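Local atomic coordinates of envelope polyprotein (Puumala orthohantavirus, PDB entry 5FXU), a protein that forms, as the Gn ectodomain, part of the glycoprotein spikes on the hantavirus surface, which probably serve host-cell attachment and entry. Residues A[94-99]-A[194-199]; A[204-209]-A[227-232]; A[45-50]-A[108-113]; A[52-57]-A[87-92]. One frame throughout, in Å; residues are numbered along the deposited sequence.

Interaction 1 of 4, residues A[94-99]-A[194-199]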
# COMPACT_ATOMS: atom_id res chain seq x y z
N VAL A 94 0.37 -7.36 -5.64
CA VAL A 94 0.44 -7.18 -7.06
C VAL A 94 1.75 -7.83 -7.54
O VAL A 94 2.79 -7.65 -6.93
CB VAL A 94 0.37 -5.68 -7.40
CG1 VAL A 94 0.31 -5.48 -8.90
CG2 VAL A 94 -0.85 -5.06 -6.73
N PRO A 95 1.69 -8.64 -8.60
CA PRO A 95 2.93 -9.26 -9.08
C PRO A 95 3.85 -8.25 -9.71
O PRO A 95 3.39 -7.19 -10.13
CB PRO A 95 2.46 -10.26 -10.13
CG PRO A 95 1.02 -10.49 -9.85
CD PRO A 95 0.51 -9.19 -9.30
N PRO A 96 5.13 -8.59 -9.82
CA PRO A 96 6.07 -7.70 -10.53
C PRO A 96 5.63 -7.42 -11.96
O PRO A 96 5.03 -8.28 -12.57
CB PRO A 96 7.38 -8.48 -10.52
CG PRO A 96 7.22 -9.57 -9.51
CD PRO A 96 5.77 -9.83 -9.33
N LEU A 97 5.91 -6.21 -12.43
CA LEU A 97 5.60 -5.72 -13.79
C LEU A 97 4.15 -5.35 -14.08
O LEU A 97 3.88 -4.69 -15.08
CB LEU A 97 6.14 -6.68 -14.87
CG LEU A 97 7.61 -7.11 -14.72
CD1 LEU A 97 8.01 -7.99 -15.89
CD2 LEU A 97 8.57 -5.92 -14.60
N VAL A 98 3.20 -5.76 -13.25
CA VAL A 98 1.78 -5.58 -13.57
C VAL A 98 1.42 -4.09 -13.61
O VAL A 98 0.87 -3.62 -14.61
CB VAL A 98 0.88 -6.38 -12.61
CG1 VAL A 98 -0.57 -5.99 -12.74
CG2 VAL A 98 1.06 -7.87 -12.88
N ILE A 99 1.75 -3.36 -12.54
CA ILE A 99 1.50 -1.93 -12.52
C ILE A 99 2.42 -1.22 -13.53
O ILE A 99 1.97 -0.33 -14.26
CB ILE A 99 1.65 -1.34 -11.10
CG1 ILE A 99 0.50 -1.81 -10.22
CG2 ILE A 99 1.65 0.19 -11.15
CD1 ILE A 99 0.70 -1.61 -8.75
N PHE A 194 2.67 0.23 -3.37
CA PHE A 194 2.30 -1.18 -3.21
C PHE A 194 3.57 -1.99 -3.15
O PHE A 194 4.48 -1.79 -3.94
CB PHE A 194 1.39 -1.62 -4.36
CG PHE A 194 0.20 -0.72 -4.51
CD1 PHE A 194 0.32 0.50 -5.17
CD2 PHE A 194 -1.00 -1.03 -3.89
CE1 PHE A 194 -0.76 1.38 -5.23
CE2 PHE A 194 -2.08 -0.17 -3.97
CZ PHE A 194 -1.97 1.05 -4.62
N LEU A 195 3.64 -2.87 -2.16
CA LEU A 195 4.78 -3.73 -1.97
C LEU A 195 4.76 -4.90 -2.94
O LEU A 195 3.79 -5.67 -2.97
CB LEU A 195 4.79 -4.28 -0.54
CG LEU A 195 5.99 -5.15 -0.19
CD1 LEU A 195 7.25 -4.33 -0.14
CD2 LEU A 195 5.78 -5.76 1.16
N ILE A 196 5.86 -5.08 -3.66
CA ILE A 196 5.98 -6.14 -4.66
C ILE A 196 7.11 -7.08 -4.24
O ILE A 196 8.24 -6.62 -4.03
CB ILE A 196 6.35 -5.54 -6.03
CG1 ILE A 196 5.42 -4.37 -6.44
CG2 ILE A 196 6.40 -6.61 -7.11
CD1 ILE A 196 3.96 -4.70 -6.50
N ALA A 197 6.82 -8.37 -4.14
CA ALA A 197 7.85 -9.38 -3.90
C ALA A 197 8.56 -9.76 -5.20
O ALA A 197 7.92 -10.17 -6.17
CB ALA A 197 7.23 -10.61 -3.30
N LYS A 198 9.88 -9.63 -5.19
CA LYS A 198 10.70 -9.90 -6.35
C LYS A 198 12.12 -10.30 -5.92
O LYS A 198 12.88 -9.50 -5.38
CB LYS A 198 10.72 -8.67 -7.27
CG LYS A 198 11.56 -8.79 -8.54
CD LYS A 198 11.01 -9.87 -9.46
CE LYS A 198 11.77 -9.99 -10.78
NZ LYS A 198 13.17 -10.50 -10.73
N LYS A 199 12.46 -11.54 -6.21
CA LYS A 199 13.75 -12.13 -5.87
C LYS A 199 14.74 -12.03 -7.05
O LYS A 199 14.31 -12.01 -8.21
CB LYS A 199 13.52 -13.60 -5.53
CG LYS A 199 14.03 -14.01 -4.18
CD LYS A 199 13.55 -15.40 -3.78
CE LYS A 199 14.67 -16.14 -3.10
NZ LYS A 199 14.16 -17.43 -2.59
O HOH W 1 4.13 -8.98 -5.22
O HOH W 2 1.20 -5.10 -3.96
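V94 and P96 lie against I196 where a loop with a type II beta turn (P95 to V98) packs on strand 185-197 in the beta-rich head of the hantavirus Gn glycoprotein. I196 uses both of its branches. Its CG2, anti to the backbone N, points at the start of the turn and meets N and CA of P96, each 3.6 Å away. On the longer branch chi1 puts CG1 beside the backbone N, and chi2 (-57°) then turns CD1 to V94, where it comes within 3.2 Å of V94 O and also meets V94 CB. The ring of P96 and the side chain of I196 cross obliquely, and CG of the proline reaches past the isoleucine to the backbone, 3.5 Å from A197 O. The same CG also meets CD of K198 at 3.8 Å; beyond it the lysine bends at chi4, and NZ turns away from the loop to donate to K199 O. At the other end of the strand segment, I99 and F194 stand at about a right angle, with CD1 of I99 near CD1 of the ring at 4.2 Å. Both also touch I128 of strand 120-130, and F194 meets F126 edge-to-face, so this end belongs to the buried interior. No direct hydrogen bond joins the loop to the strand; two waters do that work instead. One links V94 O with A197 N. The other accepts from V94 N at 2.9 Å and donates to L195 O at 2.8 Å.

Interaction 2 of 4, residues A[204-209]-A[227-232]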
# COMPACT_ATOMS: atom_id res chain seq x y z
N ASP A 204 22.53 -8.28 -3.36
CA ASP A 204 21.70 -7.55 -2.40
C ASP A 204 20.89 -6.40 -3.05
O ASP A 204 20.30 -5.58 -2.35
CB ASP A 204 22.59 -7.01 -1.25
CG ASP A 204 22.95 -8.09 -0.20
OD1 ASP A 204 22.52 -9.27 -0.30
OD2 ASP A 204 23.66 -7.75 0.78
N SER A 205 20.81 -6.37 -4.38
CA SER A 205 20.11 -5.27 -5.07
C SER A 205 18.60 -5.12 -4.74
O SER A 205 18.06 -4.02 -4.87
CB SER A 205 20.30 -5.39 -6.60
OG SER A 205 19.57 -6.48 -7.15
N MET A 206 17.95 -6.23 -4.36
CA MET A 206 16.52 -6.25 -4.02
C MET A 206 16.25 -6.32 -2.52
O MET A 206 15.08 -6.41 -2.13
CB MET A 206 15.83 -7.45 -4.66
CG MET A 206 16.02 -7.58 -6.16
SD MET A 206 15.46 -6.18 -7.13
CE MET A 206 13.74 -6.24 -6.66
N LYS A 207 17.30 -6.23 -1.68
CA LYS A 207 17.13 -6.28 -0.22
C LYS A 207 16.59 -4.92 0.30
O LYS A 207 17.32 -4.07 0.83
CB LYS A 207 18.40 -6.78 0.53
CG LYS A 207 18.50 -8.29 0.89
CD LYS A 207 18.88 -9.19 -0.26
CE LYS A 207 19.77 -10.37 0.18
NZ LYS A 207 18.97 -11.42 0.85
N LEU A 208 15.28 -4.75 0.16
CA LEU A 208 14.60 -3.49 0.46
C LEU A 208 14.83 -2.98 1.90
O LEU A 208 15.08 -1.79 2.09
CB LEU A 208 13.12 -3.62 0.15
CG LEU A 208 12.20 -2.42 0.41
CD1 LEU A 208 12.68 -1.22 -0.40
CD2 LEU A 208 10.77 -2.80 0.05
N GLU A 209 14.78 -3.87 2.89
CA GLU A 209 14.93 -3.43 4.28
C GLU A 209 16.35 -2.95 4.57
O GLU A 209 16.53 -2.07 5.43
CB GLU A 209 14.51 -4.53 5.26
CG GLU A 209 14.46 -4.10 6.72
CD GLU A 209 13.61 -2.85 6.99
OE1 GLU A 209 12.57 -2.65 6.34
OE2 GLU A 209 13.97 -2.08 7.90
N GLN A 227 13.18 -9.68 -0.26
CA GLN A 227 13.52 -9.18 -1.58
C GLN A 227 12.29 -8.66 -2.28
O GLN A 227 11.31 -9.39 -2.49
CB GLN A 227 14.24 -10.25 -2.42
CG GLN A 227 15.72 -10.35 -2.07
CD GLN A 227 16.51 -11.26 -2.99
OE1 GLN A 227 16.81 -10.91 -4.13
NE2 GLN A 227 16.87 -12.43 -2.48
N GLY A 228 12.33 -7.38 -2.61
CA GLY A 228 11.20 -6.73 -3.25
C GLY A 228 11.38 -5.25 -3.35
O GLY A 228 12.48 -4.73 -3.20
N TYR A 229 10.30 -4.56 -3.65
CA TYR A 229 10.36 -3.13 -3.91
C TYR A 229 8.99 -2.55 -3.82
O TYR A 229 8.03 -3.29 -3.73
CB TYR A 229 10.94 -2.87 -5.30
CG TYR A 229 10.18 -3.43 -6.46
CD1 TYR A 229 10.43 -4.72 -6.93
CD2 TYR A 229 9.27 -2.64 -7.15
CE1 TYR A 229 9.73 -5.23 -8.03
CE2 TYR A 229 8.58 -3.14 -8.26
CZ TYR A 229 8.82 -4.43 -8.68
OH TYR A 229 8.12 -4.90 -9.75
N TYR A 230 8.91 -1.22 -3.82
CA TYR A 230 7.61 -0.57 -3.86
C TYR A 230 7.41 0.02 -5.26
O TYR A 230 8.35 0.52 -5.86
CB TYR A 230 7.47 0.51 -2.76
CG TYR A 230 7.17 -0.01 -1.38
CD1 TYR A 230 5.85 -0.28 -1.00
CD2 TYR A 230 8.16 -0.19 -0.44
CE1 TYR A 230 5.54 -0.71 0.28
CE2 TYR A 230 7.87 -0.63 0.82
CZ TYR A 230 6.56 -0.90 1.19
OH TYR A 230 6.28 -1.34 2.47
N ILE A 231 6.15 -0.03 -5.72
CA ILE A 231 5.74 0.68 -6.92
C ILE A 231 4.69 1.68 -6.49
O ILE A 231 3.76 1.33 -5.77
CB ILE A 231 5.31 -0.31 -8.03
CG1 ILE A 231 5.38 0.36 -9.38
CG2 ILE A 231 3.93 -0.92 -7.77
CD1 ILE A 231 6.81 0.46 -9.92
N CYS A 232 4.87 2.94 -6.88
CA CYS A 232 4.09 4.05 -6.32
C CYS A 232 3.50 4.86 -7.43
O CYS A 232 4.05 4.92 -8.53
CB CYS A 232 4.97 4.98 -5.45
SG CYS A 232 5.89 4.13 -4.13
O HOH W 3 18.94 -8.94 -3.52
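M206 O accepts the amide of G228 (N to O 3.0 Å, 160° at the hydrogen); M206 lies within the type I turn from D204 to K207, which leads into helix 208-216, with K207 at the N-cap position. The same oxygen takes a CA-H contact from Q227 (CA to O 3.2 Å) and a weak bond from L208 N that closes an inverse gamma turn centred on K207. The carbonyl thus has one good hydrogen bond, supplemented by a weak one and a CA-H contact. The M206 side chain, bent at chi2 and chi3, lies alongside Y229 and points the same way, its CE 3.7 Å from CD1 of the ring. Q227 crosses M206 at about a right angle, with OE1 3.6 Å from the methionine CB. Its CG packs on CD of K207 at 3.8 Å. K207 NZ and Q227 NE2 both go to D317, in a salt bridge and a hydrogen bond respectively, while Q227 OE1 accepts from V200 N. L208 sends CG anti to its backbone N (chi1 180°), and CD2 meets CD2 and CE2 of Y230, each at 3.7 Å. Strand 228-234 runs between strands 185-197 and 237-243, tied to the former by the C193-C232 disulfide as well. The turn and the first residue of the helix lie against it, L208 also touching L195 and L341 of strand 340-354, M206 touching Y242.

Interaction 3 of 4, residues A[45-50]-A[108-113]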
# COMPACT_ATOMS: atom_id res chain seq x y z
N PHE A 45 -13.85 -1.88 -18.15
CA PHE A 45 -12.40 -1.96 -18.23
C PHE A 45 -11.91 -3.40 -18.05
O PHE A 45 -12.68 -4.28 -17.68
CB PHE A 45 -11.70 -0.93 -17.29
CG PHE A 45 -12.13 -0.96 -15.81
CD1 PHE A 45 -12.16 -2.13 -15.07
CD2 PHE A 45 -12.42 0.25 -15.17
CE1 PHE A 45 -12.51 -2.11 -13.72
CE2 PHE A 45 -12.78 0.28 -13.83
CZ PHE A 45 -12.81 -0.90 -13.10
N ASP A 46 -10.63 -3.61 -18.35
CA ASP A 46 -10.03 -4.94 -18.40
C ASP A 46 -9.29 -5.28 -17.09
O ASP A 46 -8.10 -5.01 -16.93
CB ASP A 46 -9.10 -5.00 -19.62
CG ASP A 46 -8.56 -6.38 -19.87
OD1 ASP A 46 -8.99 -7.33 -19.18
OD2 ASP A 46 -7.70 -6.53 -20.76
N LEU A 47 -10.03 -5.87 -16.16
CA LEU A 47 -9.51 -6.25 -14.85
C LEU A 47 -8.36 -7.26 -14.95
O LEU A 47 -8.50 -8.31 -15.57
CB LEU A 47 -10.62 -6.83 -13.95
CG LEU A 47 -11.35 -5.94 -12.92
CD1 LEU A 47 -11.90 -6.79 -11.76
CD2 LEU A 47 -10.52 -4.77 -12.38
N HIS A 48 -7.24 -6.95 -14.31
CA HIS A 48 -6.18 -7.92 -14.11
C HIS A 48 -6.63 -8.94 -13.04
O HIS A 48 -7.15 -8.56 -12.00
CB HIS A 48 -4.88 -7.22 -13.71
CG HIS A 48 -3.65 -8.01 -14.04
ND1 HIS A 48 -3.12 -8.95 -13.18
CD2 HIS A 48 -2.87 -8.02 -15.14
CE1 HIS A 48 -2.06 -9.50 -13.74
NE2 HIS A 48 -1.88 -8.95 -14.93
N THR A 49 -6.45 -10.23 -13.33
CA THR A 49 -7.02 -11.33 -12.52
C THR A 49 -6.15 -11.74 -11.32
O THR A 49 -6.63 -12.43 -10.41
CB THR A 49 -7.24 -12.58 -13.39
OG1 THR A 49 -5.99 -12.98 -13.96
CG2 THR A 49 -8.25 -12.31 -14.51
N SER A 50 -4.88 -11.33 -11.35
CA SER A 50 -3.90 -11.63 -10.28
C SER A 50 -4.40 -11.52 -8.83
O SER A 50 -4.27 -12.47 -8.06
CB SER A 50 -2.64 -10.75 -10.44
OG SER A 50 -2.94 -9.35 -10.43
N THR A 108 -6.43 -2.98 -15.74
CA THR A 108 -6.87 -2.23 -14.59
C THR A 108 -6.63 -3.12 -13.36
O THR A 108 -6.92 -4.31 -13.39
CB THR A 108 -8.35 -1.87 -14.75
OG1 THR A 108 -8.48 -0.90 -15.79
CG2 THR A 108 -8.95 -1.27 -13.46
N ILE A 109 -6.07 -2.53 -12.31
CA ILE A 109 -5.83 -3.22 -11.04
C ILE A 109 -6.84 -2.69 -10.05
O ILE A 109 -6.94 -1.49 -9.85
CB ILE A 109 -4.41 -2.99 -10.48
CG1 ILE A 109 -3.35 -3.61 -11.39
CG2 ILE A 109 -4.24 -3.61 -9.10
CD1 ILE A 109 -2.93 -2.72 -12.55
N ALA A 110 -7.60 -3.61 -9.46
CA ALA A 110 -8.55 -3.28 -8.40
C ALA A 110 -8.34 -4.31 -7.30
O ALA A 110 -8.46 -5.50 -7.55
CB ALA A 110 -9.97 -3.30 -8.91
N CYS A 111 -8.03 -3.83 -6.10
CA CYS A 111 -7.69 -4.67 -4.97
C CYS A 111 -7.94 -3.87 -3.68
O CYS A 111 -8.27 -2.69 -3.74
CB CYS A 111 -6.23 -5.10 -5.06
SG CYS A 111 -5.03 -3.73 -5.04
N PHE A 112 -7.87 -4.52 -2.52
CA PHE A 112 -8.09 -3.80 -1.24
C PHE A 112 -7.03 -4.15 -0.22
O PHE A 112 -6.38 -5.17 -0.35
CB PHE A 112 -9.51 -3.99 -0.71
CG PHE A 112 -9.88 -5.42 -0.51
CD1 PHE A 112 -10.37 -6.20 -1.57
CD2 PHE A 112 -9.72 -6.01 0.73
CE1 PHE A 112 -10.69 -7.53 -1.37
CE2 PHE A 112 -10.03 -7.33 0.94
CZ PHE A 112 -10.51 -8.10 -0.12
N ASP A 113 -6.79 -3.25 0.71
CA ASP A 113 -6.01 -3.53 1.91
C ASP A 113 -6.99 -3.51 3.10
O ASP A 113 -8.12 -3.04 2.95
CB ASP A 113 -4.85 -2.51 2.08
CG ASP A 113 -3.68 -3.04 2.96
OD1 ASP A 113 -3.90 -4.10 3.64
OD2 ASP A 113 -2.55 -2.42 2.98
O HOH W 4 -8.55 -1.61 -18.45
O HOH W 5 -6.73 -6.42 -10.24
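T108 places its methyl CG2 over the middle of the F45 ring, 3.7 Å from the centroid and 12° off the ring normal, a CH-pi contact in which the two side chains cross at about a right angle. In the phenylalanine, chi1 (53°) sets CG between the backbone N and the carbonyl carbon; the ring presents a face to the T108 methyl. L47 and T108 form a parallel bridge, in which T108 bonds to the residues flanking L47: T108 N donates to D46 O at 2.9 Å, and H48 N donates almost straight to T108 O at 2.8 Å. L47 adds CD2 against CB of A110 (3.8 Å). In the next shell, one water accepts from D46 N and bonds OG1 of T108 (2.8 Å to the hydroxyl). A second extends the ladder where the strands part, donating to H48 O and accepting from A110 N at 3.0 Å. H48 ND1 and S50 OG are hydrogen-bonded at 2.8 Å, though S50 is poorly ordered, while D46 makes a salt bridge with K107. Strand 120-130 borders strand 107-116 on its other edge, and its L127 touches F45, T108 and A110. T108 therefore uses N and O for the neighbouring backbone, its hydroxyl for a water, and its methyl for the F45 face among other apolar neighbours.

Interaction 4 of 4, residues A[52-57]-A[87-92]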
# COMPACT_ATOMS: atom_id res chain seq x y z
N SER A 52 -7.38 -11.32 -7.33
CA SER A 52 -8.52 -12.14 -6.88
C SER A 52 -8.20 -13.66 -6.64
O SER A 52 -9.07 -14.40 -6.19
CB SER A 52 -9.68 -11.98 -7.86
OG SER A 52 -9.29 -12.37 -9.17
N SER A 53 -6.98 -14.11 -6.94
CA SER A 53 -6.54 -15.47 -6.58
C SER A 53 -6.28 -15.60 -5.05
O SER A 53 -6.16 -14.60 -4.33
CB SER A 53 -5.27 -15.84 -7.34
OG SER A 53 -4.17 -15.09 -6.85
N GLN A 54 -6.17 -16.85 -4.59
CA GLN A 54 -5.95 -17.16 -3.18
C GLN A 54 -4.52 -16.88 -2.79
O GLN A 54 -3.60 -17.23 -3.53
CB GLN A 54 -6.24 -18.61 -2.87
CG GLN A 54 -7.70 -18.96 -2.83
CD GLN A 54 -7.89 -20.36 -2.29
OE1 GLN A 54 -7.59 -21.32 -2.99
NE2 GLN A 54 -8.33 -20.50 -1.03
N GLN A 55 -4.34 -16.28 -1.62
CA GLN A 55 -3.02 -15.79 -1.22
C GLN A 55 -2.78 -16.12 0.27
O GLN A 55 -3.58 -15.77 1.13
CB GLN A 55 -2.86 -14.30 -1.62
CG GLN A 55 -3.88 -13.34 -1.00
CD GLN A 55 -4.50 -12.24 -1.90
OE1 GLN A 55 -5.49 -11.61 -1.50
NE2 GLN A 55 -3.93 -11.97 -3.08
N PRO A 56 -1.73 -16.90 0.57
CA PRO A 56 -1.53 -17.38 1.94
C PRO A 56 -0.95 -16.32 2.90
O PRO A 56 0.09 -15.74 2.65
CB PRO A 56 -0.54 -18.54 1.77
CG PRO A 56 0.25 -18.18 0.55
CD PRO A 56 -0.73 -17.47 -0.36
N PHE A 57 -1.66 -16.13 4.01
CA PHE A 57 -1.34 -15.20 5.08
C PHE A 57 -1.28 -15.94 6.40
O PHE A 57 -1.99 -16.92 6.62
CB PHE A 57 -2.43 -14.15 5.20
CG PHE A 57 -2.23 -12.94 4.34
CD1 PHE A 57 -2.55 -12.96 2.98
CD2 PHE A 57 -1.73 -11.78 4.89
CE1 PHE A 57 -2.36 -11.83 2.19
CE2 PHE A 57 -1.55 -10.66 4.11
CZ PHE A 57 -1.86 -10.69 2.76
N ASN A 87 -5.93 -18.49 3.81
CA ASN A 87 -5.88 -17.94 2.46
C ASN A 87 -6.84 -16.78 2.39
O ASN A 87 -7.97 -16.91 2.80
CB ASN A 87 -6.24 -18.98 1.41
CG ASN A 87 -5.11 -19.97 1.18
OD1 ASN A 87 -4.10 -19.63 0.57
ND2 ASN A 87 -5.27 -21.17 1.66
N LEU A 88 -6.36 -15.64 1.91
CA LEU A 88 -7.21 -14.49 1.66
C LEU A 88 -7.30 -14.31 0.15
O LEU A 88 -6.49 -14.89 -0.58
CB LEU A 88 -6.61 -13.24 2.34
CG LEU A 88 -6.56 -13.29 3.88
CD1 LEU A 88 -5.84 -12.07 4.44
CD2 LEU A 88 -7.94 -13.39 4.50
N ARG A 89 -8.28 -13.55 -0.32
CA ARG A 89 -8.30 -13.14 -1.71
C ARG A 89 -8.58 -11.69 -1.86
O ARG A 89 -9.20 -11.09 -0.98
CB ARG A 89 -9.42 -13.82 -2.48
CG ARG A 89 -9.57 -15.32 -2.41
CD ARG A 89 -10.82 -15.71 -3.22
NE ARG A 89 -10.87 -17.11 -3.64
CZ ARG A 89 -10.25 -17.64 -4.71
NH1 ARG A 89 -9.47 -16.90 -5.50
NH2 ARG A 89 -10.38 -18.95 -4.97
N GLY A 90 -8.18 -11.15 -3.01
CA GLY A 90 -8.49 -9.77 -3.35
C GLY A 90 -7.57 -8.72 -2.75
O GLY A 90 -7.73 -7.54 -3.05
N LEU A 91 -6.61 -9.11 -1.92
CA LEU A 91 -5.71 -8.13 -1.31
C LEU A 91 -4.71 -7.62 -2.34
O LEU A 91 -4.44 -8.27 -3.35
CB LEU A 91 -4.99 -8.68 -0.09
CG LEU A 91 -5.81 -8.55 1.20
CD1 LEU A 91 -6.97 -9.52 1.21
CD2 LEU A 91 -4.93 -8.76 2.41
N CYS A 92 -4.17 -6.43 -2.05
CA CYS A 92 -3.20 -5.79 -2.90
C CYS A 92 -1.83 -6.43 -2.80
O CYS A 92 -0.92 -5.85 -2.23
CB CYS A 92 -3.14 -4.26 -2.63
SG CYS A 92 -4.65 -3.34 -3.03
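Q55 and L88 form an antiparallel hydrogen-bonded pair, with Q55 N to L88 O at 2.8 Å and L88 N to Q55 O at 2.9 Å. The buried Q55 side chain reaches across to the 87-92 backbone. CB lies near L88 O, and CG comes within 3.1 Å of that same oxygen; the bend at chi2 (-137°) directs CD toward the chain beyond R89. At the tip, OE1 accepts from L91 N at 2.8 Å, capturing the backbone just after G90, where the strand has given way to loop, and touches L91 CB. NE2 has L91 O nearest, 3.7 Å away. Across the sheet, R89 NH1 donates to S52 O within the carbonyl plane and on a lone pair, while CG of Q54 sits 3.4 Å above the centre of the guanidinium. L88, on the Q55 face, sets CD1 over the F57 ring, displaced toward the rim and 3.9 Å from the centroid; L91, from the loop, brings CD2 to F57 CZ at 3.6 Å. F57, L88 and L91 form an apolar patch, which W323 of the parallel neighbour 321-323 and L343 of strand 340-354 extend, while the C92-C111 disulfide joins the hairpin exit to strand 107-116.

In the fold
From the N terminus, residues 45-50 open interaction 3, and 52-57 follow almost at once. Interaction 4 closes first, at 87-92, nested wholly inside the loop that interaction 3 closes at 108-113; the C92-C111 disulfide joins the two. Residues 94-99 also leave from within that loop but find their partner only at 194-199, so interaction 1 crosses interaction 3, and its V98 packs on H48 and I109. Interaction 2 comes later, in series, closing a short loop around helix 208-216. It shares with interaction 1 the pairing of strands 185-197 and 228-234, with I196 N probably bonded to Y229 O. The 94-99 loop thus lies between 45-50 with strand 107-116 and strands 185-197 and 228-234.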